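Local structure of putative drug/sodium antiporter (Escherichia coli, 4Z3N) at residues A50-F55 with M197-M202. The protein probably acts as a MATE-family antiporter of xenobiotics in the cell membrane and has been linked to transport of the genotoxin colibactin. Numbering follows the deposited sequence.
Sequences AIADIF and MLDPIM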
loop_
_atom_site.group_PDB
_atom_site.type_symbol
_atom_site.label_atom_id
_atom_site.label_comp_id
_atom_site.label_asym_id
_atom_site.label_seq_id
_atom_site.Cartn_x
_atom_site.Cartn_y
_atom_site.Cartn_z
ATOM N N ALA A 50 5.037 15.567 2.744
ATOM C CA ALA A 50 4.199 16.247 3.721
ATOM C C ALA A 50 5.015 17.143 4.667
ATOM O O ALA A 50 4.639 18.289 4.934
ATOM C CB ALA A 50 3.402 15.231 4.511
ATOM N N ILE A 51 6.130 16.626 5.173
ATOM C CA ILE A 51 6.989 17.424 6.039
ATOM C C ILE A 51 7.422 18.723 5.350
ATOM O O ILE A 51 7.229 19.808 5.906
ATOM C CB ILE A 51 8.238 16.638 6.480
ATOM C CG1 ILE A 51 7.837 15.428 7.325
ATOM C CG2 ILE A 51 9.215 17.539 7.245
ATOM C CD1 ILE A 51 9.001 14.480 7.604
ATOM N N ALA A 52 7.989 18.609 4.146
ATOM C CA ALA A 52 8.422 19.777 3.381
ATOM C C ALA A 52 7.231 20.673 3.053
ATOM O O ALA A 52 7.296 21.893 3.202
ATOM C CB ALA A 52 9.138 19.361 2.106
ATOM N N ASP A 53 6.145 20.059 2.605
ATOM C CA ASP A 53 4.935 20.801 2.295
ATOM C C ASP A 53 4.509 21.665 3.469
ATOM O O ASP A 53 4.380 22.881 3.329
ATOM C CB ASP A 53 3.794 19.854 1.903
ATOM C CG ASP A 53 3.854 19.452 0.447
ATOM O OD1 ASP A 53 4.691 20.028 -0.283
ATOM O OD2 ASP A 53 3.063 18.576 0.031
ATOM N N ILE A 54 4.315 21.050 4.632
ATOM C CA ILE A 54 3.789 21.792 5.775
ATOM C C ILE A 54 4.821 22.765 6.349
ATOM O O ILE A 54 4.466 23.820 6.861
ATOM C CB ILE A 54 3.288 20.847 6.886
ATOM C CG1 ILE A 54 2.752 21.664 8.058
ATOM C CG2 ILE A 54 4.394 19.922 7.343
ATOM C CD1 ILE A 54 1.779 22.769 7.649
ATOM N N PHE A 55 6.093 22.413 6.245
ATOM C CA PHE A 55 7.181 23.309 6.631
ATOM C C PHE A 55 7.104 24.624 5.866
ATOM O O PHE A 55 7.198 25.698 6.450
ATOM C CB PHE A 55 8.532 22.623 6.389
ATOM C CG PHE A 55 9.729 23.521 6.557
ATOM C CD1 PHE A 55 9.932 24.227 7.737
ATOM C CD2 PHE A 55 10.679 23.617 5.550
ATOM C CE1 PHE A 55 11.047 25.033 7.898
ATOM C CE2 PHE A 55 11.794 24.417 5.701
ATOM C CZ PHE A 55 11.981 25.127 6.880
ATOM N N MET A 197 13.155 21.616 -3.273
ATOM C CA MET A 197 13.595 22.836 -3.921
ATOM C C MET A 197 12.451 23.637 -4.548
ATOM O O MET A 197 12.476 24.865 -4.537
ATOM C CB MET A 197 14.640 22.493 -4.974
ATOM C CG MET A 197 15.936 21.991 -4.372
ATOM S SD MET A 197 17.086 21.250 -5.563
ATOM C CE MET A 197 18.207 20.403 -4.438
ATOM N N LEU A 198 11.449 22.946 -5.084
ATOM C CA LEU A 198 10.391 23.607 -5.840
ATOM C C LEU A 198 9.363 24.282 -4.950
ATOM O O LEU A 198 8.897 25.375 -5.270
ATOM C CB LEU A 198 9.686 22.617 -6.765
ATOM C CG LEU A 198 10.438 22.159 -8.014
ATOM C CD1 LEU A 198 9.555 21.220 -8.833
ATOM C CD2 LEU A 198 10.898 23.352 -8.841
ATOM N N ASP A 199 8.994 23.625 -3.854
ATOM C CA ASP A 199 8.046 24.190 -2.892
ATOM C C ASP A 199 8.369 25.637 -2.571
ATOM O O ASP A 199 7.477 26.486 -2.578
ATOM C CB ASP A 199 8.035 23.389 -1.590
ATOM C CG ASP A 199 6.952 22.341 -1.560
ATOM O OD1 ASP A 199 6.162 22.277 -2.530
ATOM O OD2 ASP A 199 6.885 21.580 -0.566
ATOM N N PRO A 200 9.647 25.926 -2.268
ATOM C CA PRO A 200 9.998 27.323 -1.992
ATOM C C PRO A 200 9.785 28.217 -3.223
ATOM O O PRO A 200 9.184 29.287 -3.115
ATOM C CB PRO A 200 11.484 27.250 -1.609
ATOM C CG PRO A 200 11.766 25.802 -1.351
ATOM C CD PRO A 200 10.812 25.027 -2.175
ATOM N N ILE A 201 10.247 27.757 -4.383
ATOM C CA ILE A 201 10.173 28.547 -5.610
ATOM C C ILE A 201 8.740 28.878 -6.049
ATOM O O ILE A 201 8.502 29.896 -6.702
ATOM C CB ILE A 201 10.876 27.827 -6.767
ATOM C CG1 ILE A 201 12.309 27.463 -6.393
ATOM C CG2 ILE A 201 10.880 28.679 -8.013
ATOM C CD1 ILE A 201 12.969 26.600 -7.443
ATOM N N MET A 202 7.786 28.020 -5.714
ATOM C CA MET A 202 6.405 28.261 -6.112
ATOM C C MET A 202 5.760 29.275 -5.210
ATOM O O MET A 202 4.811 29.937 -5.603
ATOM C CB MET A 202 5.589 26.970 -6.094
ATOM C CG MET A 202 6.161 25.868 -6.952
ATOM S SD MET A 202 6.088 26.269 -8.702
ATOM C CE MET A 202 7.232 25.037 -9.361
#
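Two aspartates, Asp53 and Asp199, meet carboxylate to carboxylate where helix 28-56 runs beside helix 181-204, near the end of each helix. Their CA atoms are the nearest across the two segments, 6.9 Å apart. Asp53 OD1 lies 2.7 Å from Asp199 OD2. The side chains cross at about a right angle, and their carboxylate planes are 40° apart. Asp199 points its CB at the other helix. The CB of Asp53 points away, but its CG lies anti to the carbonyl carbon, beside the backbone N (chi1 -83°). This brings the carboxylate round towards Asp199, with chi2 near zero. Both helices are largely predicted transmembrane spans and belong to the N-terminal bundle of the MATE fold. Asn195 and Asp199-Pro200 form an Asn-x3-Asp-Pro pattern facing Asp53, which resembles the N-lobe acidic site of related MATE transporters. Asp199 OD2 also packs over the backbone of the facing helix, 3.5 Å from Asp53 CA and 4.1 Å from Ala52 CB. Helix 181-204 is kinked at Pro200, whose ring nitrogen has no hydrogen to give to the preceding turn. Asn195 touches Ala52 and Asp53, while Trp56 borders Asp199. Helix 209-232 covers the pair through Ser217 on Asp53 and through Val213 and Ala216 on Asp199.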